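Local coordinates for hypothetical protein SA0798 (Staphylococcus aureus subsp. aureus N315, PDB 1XG8), which is of unknown function but belongs to the DUF1462 family, whose place in the thioredoxin clan is consistent with a thioredoxin-like fold, at residues G93-T97 with K98-R102. Residues are numbered along the deposited sequence; the frame is centred on the assembly and turned at random.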
ATOM      1  N   GLY A  93      -5.426   5.189   4.747  1.00 22.46           N
ATOM      2  CA  GLY A  93      -5.962   6.525   4.956  1.00 23.02           C
ATOM      3  C   GLY A  93      -4.909   7.610   4.990  1.00 24.28           C
ATOM      4  O   GLY A  93      -4.322   7.942   3.963  1.00 26.00           O
ATOM      5  N   TYR A  94      -4.694   8.191   6.163  1.00 23.41           N
ATOM      6  CA  TYR A  94      -3.671   9.207   6.313  1.00 25.56           C
ATOM      7  C   TYR A  94      -2.378   8.385   6.346  1.00 25.93           C
ATOM      8  O   TYR A  94      -2.229   7.481   7.172  1.00 27.37           O
ATOM      9  CB  TYR A  94      -3.887   9.977   7.622  1.00 28.75           C
ATOM     10  CG  TYR A  94      -5.043  10.955   7.573  1.00 30.55           C
ATOM     11  CD1 TYR A  94      -5.017  12.034   6.696  1.00 32.46           C
ATOM     12  CD2 TYR A  94      -6.168  10.794   8.387  1.00 32.31           C
ATOM     13  CE1 TYR A  94      -6.078  12.932   6.620  1.00 34.83           C
ATOM     14  CE2 TYR A  94      -7.243  11.693   8.323  1.00 33.98           C
ATOM     15  CZ  TYR A  94      -7.185  12.761   7.430  1.00 36.14           C
ATOM     16  OH  TYR A  94      -8.226  13.667   7.329  1.00 40.45           O
ATOM     17  N   ILE A  95      -1.446   8.678   5.445  1.00 23.61           N
ATOM     18  CA  ILE A  95      -0.222   7.898   5.377  1.00 22.23           C
ATOM     19  C   ILE A  95       1.056   8.719   5.480  1.00 21.86           C
ATOM     20  O   ILE A  95       1.232   9.697   4.760  1.00 20.52           O
ATOM     21  CB  ILE A  95      -0.196   7.081   4.059  1.00 21.78           C
ATOM     22  CG1 ILE A  95      -1.371   6.102   4.049  1.00 21.51           C
ATOM     23  CG2 ILE A  95       1.126   6.340   3.905  1.00 21.43           C
ATOM     24  CD1 ILE A  95      -1.681   5.555   2.693  1.00 20.81           C
ATOM     25  N   GLN A  96       1.938   8.310   6.388  1.00 22.05           N
ATOM     26  CA  GLN A  96       3.215   8.984   6.577  1.00 22.63           C
ATOM     27  C   GLN A  96       4.323   8.198   5.907  1.00 21.82           C
ATOM     28  O   GLN A  96       4.300   6.969   5.874  1.00 20.50           O
ATOM     29  CB  GLN A  96       3.552   9.134   8.058  1.00 24.90           C
ATOM     30  CG  GLN A  96       2.837  10.268   8.764  1.00 29.49           C
ATOM     31  CD  GLN A  96       3.331  10.447  10.188  1.00 31.51           C
ATOM     32  OE1 GLN A  96       4.533  10.500  10.430  1.00 34.84           O
ATOM     33  NE2 GLN A  96       2.406  10.547  11.133  1.00 33.31           N
ATOM     34  N   THR A  97       5.296   8.930   5.385  1.00 22.10           N
ATOM     35  CA  THR A  97       6.445   8.362   4.706  1.00 23.92           C
ATOM     36  C   THR A  97       7.211   7.403   5.615  1.00 24.39           C
ATOM     37  O   THR A  97       7.687   6.368   5.162  1.00 24.45           O
ATOM     38  CB  THR A  97       7.390   9.477   4.272  1.00 23.34           C
ATOM     39  OG1 THR A  97       6.620  10.558   3.738  1.00 23.68           O
ATOM     40  CG2 THR A  97       8.344   8.978   3.212  1.00 24.14           C
ATOM     41  N   LYS A  98       7.333   7.763   6.891  1.00 24.94           N
ATOM     42  CA  LYS A  98       8.037   6.938   7.866  1.00 26.47           C
ATOM     43  C   LYS A  98       7.383   5.575   8.040  1.00 26.93           C
ATOM     44  O   LYS A  98       8.075   4.589   8.283  1.00 29.05           O
ATOM     45  CB  LYS A  98       8.104   7.644   9.217  1.00 27.54           C
ATOM     46  CG  LYS A  98       9.056   8.826   9.239  1.00 33.04           C
ATOM     47  CD  LYS A  98      10.495   8.397   8.945  1.00 36.65           C
ATOM     48  CE  LYS A  98      11.417   9.604   8.792  1.00 38.48           C
ATOM     49  NZ  LYS A  98      11.403  10.469   9.999  1.00 41.27           N
ATOM     50  N   GLN A  99       6.058   5.519   7.928  1.00 25.99           N
ATOM     51  CA  GLN A  99       5.339   4.251   8.051  1.00 27.10           C
ATOM     52  C   GLN A  99       5.805   3.295   6.956  1.00 26.58           C
ATOM     53  O   GLN A  99       6.003   2.101   7.196  1.00 27.74           O
ATOM     54  CB  GLN A  99       3.837   4.447   7.884  1.00 26.64           C
ATOM     55  CG  GLN A  99       3.203   5.376   8.868  1.00 31.62           C
ATOM     56  CD  GLN A  99       1.699   5.289   8.802  1.00 34.06           C
ATOM     57  OE1 GLN A  99       1.118   4.254   9.148  1.00 37.66           O
ATOM     58  NE2 GLN A  99       1.053   6.362   8.342  1.00 32.76           N
ATOM     59  N   ILE A 100       5.959   3.830   5.749  1.00 24.10           N
ATOM     60  CA  ILE A 100       6.410   3.039   4.626  1.00 23.42           C
ATOM     61  C   ILE A 100       7.869   2.629   4.820  1.00 23.47           C
ATOM     62  O   ILE A 100       8.213   1.457   4.669  1.00 24.57           O
ATOM     63  CB  ILE A 100       6.318   3.817   3.295  1.00 22.41           C
ATOM     64  CG1 ILE A 100       4.927   4.433   3.129  1.00 21.07           C
ATOM     65  CG2 ILE A 100       6.643   2.877   2.138  1.00 20.38           C
ATOM     66  CD1 ILE A 100       3.819   3.455   3.239  1.00 19.67           C
ATOM     67  N   THR A 101       8.729   3.584   5.159  1.00 21.89           N
ATOM     68  CA  THR A 101      10.145   3.269   5.324  1.00 20.96           C
ATOM     69  C   THR A 101      10.455   2.389   6.528  1.00 20.19           C
ATOM     70  O   THR A 101      11.233   1.435   6.425  1.00 19.88           O
ATOM     71  CB  THR A 101      11.013   4.558   5.387  1.00 20.75           C
ATOM     72  OG1 THR A 101      10.571   5.398   6.461  1.00 20.76           O
ATOM     73  CG2 THR A 101      10.926   5.309   4.066  1.00 20.22           C
ATOM     74  N   ARG A 102       9.849   2.691   7.666  1.00 18.30           N
ATOM     75  CA  ARG A 102      10.110   1.887   8.844  1.00 18.94           C
ATOM     76  C   ARG A 102       9.636   0.451   8.674  1.00 18.35           C
ATOM     77  O   ARG A 102      10.200  -0.463   9.263  1.00 18.81           O
ATOM     78  CB  ARG A 102       9.473   2.529  10.076  1.00 19.81           C
ATOM     79  CG  ARG A 102      10.185   3.802  10.503  1.00 20.12           C
ATOM     80  CD  ARG A 102       9.557   4.436  11.724  1.00 22.90           C
ATOM     81  NE  ARG A 102      10.258   5.665  12.089  1.00 27.16           N
ATOM     82  CZ  ARG A 102       9.955   6.426  13.138  1.00 29.88           C
ATOM     83  NH1 ARG A 102       8.954   6.092  13.943  1.00 32.15           N
ATOM     84  NH2 ARG A 102      10.662   7.522  13.390  1.00 30.53           N
TER
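Ile95 and Ile100 meet methyl to methyl across the start of helix 97-110, with Ile95 CG2 lying 4.0 Å from Ile100 CD1. On Ile95, CG1 stands anti to the carbonyl carbon (chi1 -62°), which leaves CG2 anti to the backbone N as the branch that faces the helix. Both isoleucines also touch Ile83 of strand 82-85; Ile100, which is buried, adds Val90 and Leu39, and this is the close-packed side of the turn. Two backbone bonds cross the helix start. Thr101 N donates to Thr97 O at 3.0 Å (N-H...O 167°), an i to i+4 bond of the helix. Gln96, at the N-cap position, accepts through its O a weak i to i+3 bond from Gln99 N (3.1 Å, 129°). The loop 93-96 leads from edge strand 88-92 of the mixed four-stranded sheet into the C-terminal helix. With strand order 48-54, 8-14, 82-85, 88-92 and the last two antiparallel, this is consistent with the closing beta-alpha unit of a thioredoxin-like domain. Thr97 and Thr101 turn to helix 28-42, where Thr97 touches Trp34 and Leu38 and Thr101 touches Lys42. The solvent side, marked by the exposed Gln96 and Lys98, is looser. There the aliphatic part of Gln99, itself only partly exposed, lies alongside Gln96, with Gln99 CG 3.9 Å from Gln96 CB. The chain of Lys98 is bent at both chi2 and chi4.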